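Local coordinates for endoglucanase, glycoside hydrolase family 5 protein (Cytophaga hutchinsonii, PDB 5IHS), which probably hydrolyses internal beta-1,4-glucosidic bonds of cellulose as a TIM-barrel endoglucanase of the bacterial periplasm, at residues A[177-182]-A[191-196]; A[165-170]-A[208-213]. One frame throughout, in Å; residues are numbered along the deposited sequence.

Contact 1: A[177-182]-A[191-196]; sequences GVITKI and IVVGTR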
ATOM      1  N   GLY A 177      -7.701  10.901 -14.933  1.00 10.44           N
ATOM      2  CA  GLY A 177      -8.956  10.318 -15.379  1.00 10.92           C
ATOM      3  C   GLY A 177      -9.586   9.421 -14.329  1.00 10.66           C
ATOM      4  O   GLY A 177     -10.802   9.438 -14.129  1.00 11.72           O
ATOM      5  N   VAL A 178      -8.766   8.612 -13.653  1.00  9.19           N
ATOM      6  CA  VAL A 178      -9.283   7.734 -12.604  1.00  8.64           C
ATOM      7  C   VAL A 178      -9.721   8.539 -11.381  1.00  8.76           C
ATOM      8  O   VAL A 178     -10.763   8.257 -10.776  1.00  9.03           O
ATOM      9  CB  VAL A 178      -8.255   6.645 -12.247  1.00  8.25           C
ATOM     10  CG1 VAL A 178      -8.750   5.801 -11.075  1.00  8.59           C
ATOM     11  CG2 VAL A 178      -7.991   5.743 -13.449  1.00  9.49           C
ATOM     12  N   ILE A 179      -8.936   9.544 -10.989  1.00  8.27           N
ATOM     13  CA  ILE A 179      -9.309  10.385  -9.851  1.00  8.41           C
ATOM     14  C   ILE A 179     -10.681  11.016 -10.069  1.00  9.39           C
ATOM     15  O   ILE A 179     -11.519  11.045  -9.161  1.00  9.24           O
ATOM     16  CB  ILE A 179      -8.217  11.439  -9.582  1.00  8.81           C
ATOM     17  CG1 ILE A 179      -6.933  10.762  -9.070  1.00  9.01           C
ATOM     18  CG2 ILE A 179      -8.695  12.490  -8.583  1.00  8.94           C
ATOM     19  CD1 ILE A 179      -5.714  11.656  -9.152  1.00  8.94           C
ATOM     20  N   THR A 180     -10.922  11.566 -11.261  1.00  9.94           N
ATOM     21  CA  THR A 180     -12.222  12.171 -11.529  1.00 10.94           C
ATOM     22  C   THR A 180     -13.342  11.166 -11.313  1.00 11.33           C
ATOM     23  O   THR A 180     -14.381  11.494 -10.733  1.00 12.48           O
ATOM     24  CB  THR A 180     -12.247  12.729 -12.950  1.00 12.40           C
ATOM     25  OG1 THR A 180     -11.269  13.767 -13.057  1.00 12.92           O
ATOM     26  CG2 THR A 180     -13.618  13.298 -13.294  1.00 14.48           C
ATOM     27  N   LYS A 181     -13.150   9.932 -11.776  1.00 11.11           N
ATOM     28  CA  LYS A 181     -14.168   8.903 -11.589  1.00 11.00           C
ATOM     29  C   LYS A 181     -14.382   8.574 -10.113  1.00 10.74           C
ATOM     30  O   LYS A 181     -15.525   8.434  -9.659  1.00 11.67           O
ATOM     31  CB  LYS A 181     -13.810   7.659 -12.394  1.00 12.22           C
ATOM     32  CG  LYS A 181     -13.904   7.852 -13.902  1.00 13.59           C
ATOM     33  CD  LYS A 181     -15.351   7.878 -14.387  1.00 16.76           C
ATOM     34  CE  LYS A 181     -15.441   7.993 -15.896  1.00 19.87           C
ATOM     35  NZ  LYS A 181     -15.126   9.359 -16.333  1.00 22.27           N
ATOM     36  N   ILE A 182     -13.301   8.437  -9.346  1.00 10.11           N
ATOM     37  CA  ILE A 182     -13.439   8.164  -7.917  1.00  9.62           C
ATOM     38  C   ILE A 182     -14.206   9.286  -7.228  1.00  9.80           C
ATOM     39  O   ILE A 182     -15.091   9.042  -6.396  1.00 10.50           O
ATOM     40  CB  ILE A 182     -12.051   7.968  -7.283  1.00  9.06           C
ATOM     41  CG1 ILE A 182     -11.421   6.662  -7.774  1.00  8.88           C
ATOM     42  CG2 ILE A 182     -12.155   7.959  -5.765  1.00  9.41           C
ATOM     43  CD1 ILE A 182      -9.961   6.510  -7.388  1.00  8.16           C
ATOM     44  N   ILE A 191      -6.119   9.189  -2.372  1.00  6.71           N
ATOM     45  CA  ILE A 191      -5.739   8.480  -3.582  1.00  6.45           C
ATOM     46  C   ILE A 191      -4.226   8.598  -3.731  1.00  6.58           C
ATOM     47  O   ILE A 191      -3.684   9.710  -3.702  1.00  7.24           O
ATOM     48  CB  ILE A 191      -6.463   9.050  -4.816  1.00  7.13           C
ATOM     49  CG1 ILE A 191      -7.986   8.999  -4.634  1.00  7.92           C
ATOM     50  CG2 ILE A 191      -6.030   8.307  -6.060  1.00  8.47           C
ATOM     51  CD1 ILE A 191      -8.750   9.811  -5.674  1.00  8.75           C
ATOM     52  N   VAL A 192      -3.557   7.450  -3.891  1.00  6.24           N
ATOM     53  CA  VAL A 192      -2.102   7.371  -3.998  1.00  6.23           C
ATOM     54  C   VAL A 192      -1.761   7.014  -5.438  1.00  5.93           C
ATOM     55  O   VAL A 192      -2.316   6.055  -5.990  1.00  6.24           O
ATOM     56  CB  VAL A 192      -1.507   6.323  -3.037  1.00  6.96           C
ATOM     57  CG1 VAL A 192       0.011   6.393  -3.059  1.00  7.41           C
ATOM     58  CG2 VAL A 192      -2.058   6.472  -1.608  1.00  7.85           C
ATOM     59  N   VAL A 193      -0.833   7.767  -6.037  1.00  5.98           N
ATOM     60  CA  VAL A 193      -0.498   7.656  -7.452  1.00  6.35           C
ATOM     61  C   VAL A 193       0.954   7.217  -7.628  1.00  6.06           C
ATOM     62  O   VAL A 193       1.877   7.870  -7.120  1.00  6.35           O
ATOM     63  CB  VAL A 193      -0.743   8.987  -8.185  1.00  6.74           C
ATOM     64  CG1 VAL A 193      -0.414   8.840  -9.671  1.00  7.37           C
ATOM     65  CG2 VAL A 193      -2.173   9.476  -7.980  1.00  7.20           C
ATOM     66  N   GLY A 194       1.143   6.138  -8.403  1.00  6.22           N
ATOM     67  CA  GLY A 194       2.463   5.613  -8.673  1.00  6.22           C
ATOM     68  C   GLY A 194       3.317   6.530  -9.523  1.00  5.75           C
ATOM     69  O   GLY A 194       2.837   7.452 -10.178  1.00  6.65           O
ATOM     70  N   THR A 195       4.623   6.254  -9.494  1.00  6.34           N
ATOM     71  CA  THR A 195       5.615   7.104 -10.135  1.00  6.54           C
ATOM     72  C   THR A 195       6.538   6.268 -11.035  1.00  6.51           C
ATOM     73  O   THR A 195       6.551   5.028 -11.000  1.00  6.77           O
ATOM     74  CB  THR A 195       6.363   7.955  -9.073  1.00  7.47           C
ATOM     75  OG1 THR A 195       7.028   7.114  -8.123  1.00  8.23           O
ATOM     76  CG2 THR A 195       5.398   8.913  -8.350  1.00  7.71           C
ATOM     77  N   ARG A 196       7.293   6.961 -11.891  1.00  6.90           N
ATOM     78  CA  ARG A 196       8.106   6.270 -12.885  1.00  7.07           C
ATOM     79  C   ARG A 196       9.178   5.400 -12.219  1.00  6.91           C
ATOM     80  O   ARG A 196       9.640   5.664 -11.099  1.00  7.25           O
ATOM     81  CB  ARG A 196       8.733   7.290 -13.851  1.00  7.38           C
ATOM     82  CG  ARG A 196       9.435   6.670 -15.063  1.00  7.74           C
ATOM     83  CD  ARG A 196       9.759   7.684 -16.121  1.00  8.38           C
ATOM     84  NE  ARG A 196      10.847   8.586 -15.773  1.00  8.43           N
ATOM     85  CZ  ARG A 196      12.133   8.353 -16.010  1.00  9.08           C
ATOM     86  NH1 ARG A 196      12.536   7.207 -16.554  1.00  9.21           N
ATOM     87  NH2 ARG A 196      13.034   9.281 -15.706  1.00  9.83           N
TER
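Ile-179 and Ile-182 on one side and Ile-191 on the other make most of this wholly apolar contact, in which a helix of the TIM barrel lies against the strand that follows it. The short segments run almost exactly antiparallel, at 173°, with their axes 10.5 Å apart, as expected where the return strand of a beta-alpha-beta unit (strand 153-156, helix 167-185, strand 191-193) packs against its helix.

The packing centres on the delta methyl of Ile-191. Ile-191 CD1 lies 3.9 Å from Ile-182 CG2, and Ile-182 CD1 approaches it equally closely, so the two isoleucines meet tip to tip, this methyl touching both ends of Ile-182. Toward Ile-179 the approach is slanted instead: Ile-191 CD1 is 4.0 Å from Ile-179 CG2, while Ile-191 CG2 reaches Ile-179 CG1. Ile-191 can serve both partners because, with CG1 opposite its carbonyl carbon (chi1 -57°), both of its branches face the helix, the delta methyl meeting both isoleucines and CG2 meeting Ile-179.

A looser contact extends the seam along the strand, where Ile-179 CD1 comes within 4.3 Å of Val-193 CG2.

Neighbouring elements complete the layer: Ile-215 of the next barrel strand touches Ile-179, Ile-191 and Val-193, and Phe-140 of helix 133-147 packs on Ile-182.

No hydrogen bond or charge pair crosses between the segments, and all four touching residues are buried; between these segments helix and strand are therefore joined by the fit of branched aliphatic groups and the exclusion of water alone.

Contact 2: A[165-170]-A[208-213]; sequences TSWNKD and NPITRQ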
ATOM      1  N   THR A 165       7.714   4.606 -18.500  1.00  8.35           N
ATOM      2  CA  THR A 165       6.377   5.191 -18.411  1.00  8.68           C
ATOM      3  C   THR A 165       6.471   6.625 -17.887  1.00  8.64           C
ATOM      4  O   THR A 165       6.727   6.846 -16.701  1.00  9.27           O
ATOM      5  CB  THR A 165       5.497   4.330 -17.503  1.00  9.74           C
ATOM      6  OG1 THR A 165       5.669   2.936 -17.801  1.00 11.56           O
ATOM      7  CG2 THR A 165       4.039   4.713 -17.657  1.00 10.10           C
ATOM      8  N   SER A 166       6.262   7.600 -18.772  1.00  9.69           N
ATOM      9  CA  SER A 166       6.473   9.005 -18.432  1.00 10.25           C
ATOM     10  C   SER A 166       5.420   9.522 -17.454  1.00  8.94           C
ATOM     11  O   SER A 166       4.222   9.261 -17.619  1.00  9.57           O
ATOM     12  CB  SER A 166       6.395   9.839 -19.718  1.00 12.66           C
ATOM     13  OG  SER A 166       6.142  11.211 -19.475  1.00 15.11           O
ATOM     14  N   TRP A 167       5.866  10.312 -16.468  1.00  8.41           N
ATOM     15  CA  TRP A 167       4.936  11.007 -15.581  1.00  8.37           C
ATOM     16  C   TRP A 167       4.038  11.964 -16.364  1.00  8.56           C
ATOM     17  O   TRP A 167       2.804  11.878 -16.309  1.00  8.85           O
ATOM     18  CB  TRP A 167       5.695  11.750 -14.468  1.00  8.24           C
ATOM     19  CG  TRP A 167       4.760  12.558 -13.617  1.00  8.34           C
ATOM     20  CD1 TRP A 167       4.551  13.900 -13.676  1.00  9.03           C
ATOM     21  CD2 TRP A 167       3.852  12.055 -12.621  1.00  7.85           C
ATOM     22  NE1 TRP A 167       3.577  14.270 -12.782  1.00  9.03           N
ATOM     23  CE2 TRP A 167       3.132  13.156 -12.121  1.00  7.91           C
ATOM     24  CE3 TRP A 167       3.588  10.781 -12.095  1.00  7.88           C
ATOM     25  CZ2 TRP A 167       2.160  13.026 -11.130  1.00  8.77           C
ATOM     26  CZ3 TRP A 167       2.613  10.659 -11.106  1.00  8.21           C
ATOM     27  CH2 TRP A 167       1.916  11.768 -10.642  1.00  8.44           C
ATOM     28  N   ASN A 168       4.640  12.900 -17.107  1.00  9.60           N
ATOM     29  CA  ASN A 168       3.842  13.958 -17.730  1.00 10.78           C
ATOM     30  C   ASN A 168       2.925  13.424 -18.828  1.00 11.74           C
ATOM     31  O   ASN A 168       1.801  13.915 -19.003  1.00 12.81           O
ATOM     32  CB  ASN A 168       4.754  15.038 -18.317  1.00 11.95           C
ATOM     33  CG  ASN A 168       5.407  15.912 -17.257  1.00 13.52           C
ATOM     34  OD1 ASN A 168       4.948  16.003 -16.116  1.00 14.29           O
ATOM     35  ND2 ASN A 168       6.480  16.585 -17.648  1.00 15.36           N
ATOM     36  N   LYS A 169       3.391  12.446 -19.604  1.00 12.21           N
ATOM     37  CA  LYS A 169       2.650  11.991 -20.774  1.00 13.68           C
ATOM     38  C   LYS A 169       1.752  10.787 -20.512  1.00 12.30           C
ATOM     39  O   LYS A 169       0.718  10.651 -21.178  1.00 13.96           O
ATOM     40  CB  LYS A 169       3.619  11.647 -21.903  1.00 17.05           C
ATOM     41  CG  LYS A 169       4.363  12.845 -22.450  1.00 21.93           C
ATOM     42  CD  LYS A 169       5.292  12.437 -23.587  1.00 26.11           C
ATOM     43  CE  LYS A 169       6.020  13.634 -24.180  1.00 29.14           C
ATOM     44  NZ  LYS A 169       7.343  13.856 -23.542  1.00 31.00           N
ATOM     45  N   ASP A 170       2.127   9.891 -19.589  1.00 11.11           N
ATOM     46  CA  ASP A 170       1.410   8.629 -19.382  1.00 10.89           C
ATOM     47  C   ASP A 170       0.751   8.549 -18.012  1.00  9.70           C
ATOM     48  O   ASP A 170      -0.465   8.329 -17.927  1.00 10.62           O
ATOM     49  CB  ASP A 170       2.360   7.426 -19.527  1.00 13.09           C
ATOM     50  CG  ASP A 170       2.970   7.313 -20.880  1.00 16.45           C
ATOM     51  OD1 ASP A 170       2.224   7.453 -21.865  1.00 18.02           O
ATOM     52  OD2 ASP A 170       4.199   7.062 -20.946  1.00 17.26           O
ATOM     53  N   ASN A 208       5.561  18.286 -11.092  1.00 10.66           N
ATOM     54  CA  ASN A 208       4.315  18.513 -11.817  1.00 10.08           C
ATOM     55  C   ASN A 208       3.205  17.748 -11.121  1.00  8.79           C
ATOM     56  O   ASN A 208       2.659  16.772 -11.661  1.00  8.91           O
ATOM     57  CB  ASN A 208       4.440  18.087 -13.276  1.00 12.02           C
ATOM     58  CG  ASN A 208       3.180  18.375 -14.069  1.00 14.97           C
ATOM     59  OD1 ASN A 208       2.361  19.231 -13.697  1.00 16.95           O
ATOM     60  ND2 ASN A 208       3.012  17.655 -15.162  1.00 16.11           N
ATOM     61  N   PRO A 209       2.836  18.175  -9.915  1.00  8.73           N
ATOM     62  CA  PRO A 209       1.885  17.403  -9.120  1.00  8.46           C
ATOM     63  C   PRO A 209       0.467  17.505  -9.653  1.00  8.05           C
ATOM     64  O   PRO A 209       0.097  18.406 -10.413  1.00  8.69           O
ATOM     65  CB  PRO A 209       1.994  18.041  -7.733  1.00  9.72           C
ATOM     66  CG  PRO A 209       2.425  19.456  -8.015  1.00 10.97           C
ATOM     67  CD  PRO A 209       3.378  19.318  -9.156  1.00 10.27           C
ATOM     68  N   ILE A 210      -0.337  16.537  -9.229  1.00  7.96           N
ATOM     69  CA  ILE A 210      -1.776  16.566  -9.452  1.00  8.28           C
ATOM     70  C   ILE A 210      -2.365  17.523  -8.422  1.00  8.37           C
ATOM     71  O   ILE A 210      -2.358  17.246  -7.222  1.00 10.06           O
ATOM     72  CB  ILE A 210      -2.377  15.164  -9.329  1.00  8.72           C
ATOM     73  CG1 ILE A 210      -1.814  14.267 -10.434  1.00  9.19           C
ATOM     74  CG2 ILE A 210      -3.898  15.229  -9.425  1.00 10.58           C
ATOM     75  CD1 ILE A 210      -2.050  12.785 -10.210  1.00 10.48           C
ATOM     76  N   THR A 211      -2.850  18.663  -8.893  1.00  8.87           N
ATOM     77  CA  THR A 211      -3.282  19.759  -8.022  1.00 10.08           C
ATOM     78  C   THR A 211      -4.752  19.562  -7.657  1.00 10.15           C
ATOM     79  O   THR A 211      -5.653  20.306  -8.056  1.00 11.82           O
ATOM     80  CB  THR A 211      -2.988  21.098  -8.693  1.00 12.96           C
ATOM     81  OG1 THR A 211      -3.478  21.075 -10.034  1.00 14.69           O
ATOM     82  CG2 THR A 211      -1.473  21.360  -8.728  1.00 13.61           C
ATOM     83  N   ARG A 212      -4.975  18.491  -6.890  0.51  9.31           N
ATOM     84  CA  ARG A 212      -6.290  18.080  -6.425  0.51  9.75           C
ATOM     85  C   ARG A 212      -6.173  17.677  -4.959  0.51  9.91           C
ATOM     86  O   ARG A 212      -5.083  17.381  -4.462  0.51  9.69           O
ATOM     87  CB  ARG A 212      -6.847  16.920  -7.274  0.51 10.55           C
ATOM     88  CG  ARG A 212      -6.920  17.249  -8.765  0.51 10.61           C
ATOM     89  CD  ARG A 212      -7.471  16.110  -9.605  0.51 11.26           C
ATOM     90  NE  ARG A 212      -7.477  16.465 -11.021  0.51 11.14           N
ATOM     91  CZ  ARG A 212      -7.994  15.710 -11.981  0.51 11.49           C
ATOM     92  NH1 ARG A 212      -8.555  14.551 -11.685  0.51 11.28           N
ATOM     93  NH2 ARG A 212      -7.944  16.110 -13.244  0.51 12.17           N
ATOM     94  N   GLN A 213      -7.310  17.665  -4.265  1.00 11.79           N
ATOM     95  CA  GLN A 213      -7.316  17.388  -2.838  1.00 12.67           C
ATOM     96  C   GLN A 213      -6.959  15.934  -2.525  1.00 10.65           C
ATOM     97  O   GLN A 213      -7.413  15.010  -3.197  1.00 10.22           O
ATOM     98  CB  GLN A 213      -8.720  17.688  -2.319  1.00 17.76           C
ATOM     99  CG  GLN A 213      -8.893  17.571  -0.825  1.00 22.72           C
ATOM    100  CD  GLN A 213      -8.223  18.704  -0.068  1.00 27.38           C
ATOM    101  OE1 GLN A 213      -8.186  19.845  -0.541  1.00 29.69           O
ATOM    102  NE2 GLN A 213      -7.690  18.392   1.115  1.00 29.13           N
TER
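Trp-167 meets Asn-208 and Ile-210 because its CG stands anti to the backbone N (chi1 175°), carrying the indole from the first turn of helix 167-185 to the loop between helix 202-207 and strand 215-221 of the TIM barrel. Asn-168 has CG beside its backbone N instead (chi1 -73°), and its amide reaches the same loop.

Two hydrogen bonds cross the contact. Trp-167 NE1 donates to Asn-208 O at 2.9 Å; the acceptor lies at the indole edge, in the ring plane, although the N-H comes from above the carbonyl plane. The side chain of Asn-208 supplies the second, a nearly straight bond (169°) from Asn-208 ND2 to Asn-168 OD1 at 2.7 Å. The two amide planes are strongly turned against each other, and the donor stands well above the carbonyl plane of Asn-168. Asn-208 is thus gripped through both backbone and side chain, and its OD1 accepts from Lys-172 NZ.

At the benzo end of the indole, Trp-167 CH2 meets Ile-210 CD1 obliquely at 4.1 Å. A leucine in place of Trp-167 would probably leave Asn-208 O without its indole donor and open a gap beside Ile-210.

Ser-166 is the N-cap of the helix: Lys-169 N donates to Ser-166 OG at 3.0 Å, while Ser-166 N donates to the anti side of Asp-170 OD2.

Overall arrangement
From the N terminus, the chain enters helix 167-185 through residues 165-170, the first half of contact 2, and reaches the first half of contact 1 at 177-182. Contact 1 closes a short loop when strand 191-193 returns antiparallel to the helix. The chain then passes through helices 196-199 and 202-207 before residues 208-213 close the wider loop of contact 2. Contact 1 is therefore nested inside contact 2, with their centres about 9 Å apart. Both use helix 167-185: contact 1 ties it to the barrel wall, and contact 2 ties its N-terminal turn to the approach to strand 215-221. The side chains of Trp-167 and Ile-210 in contact 2 also pack on Val-193 of contact 1, joining the two directly.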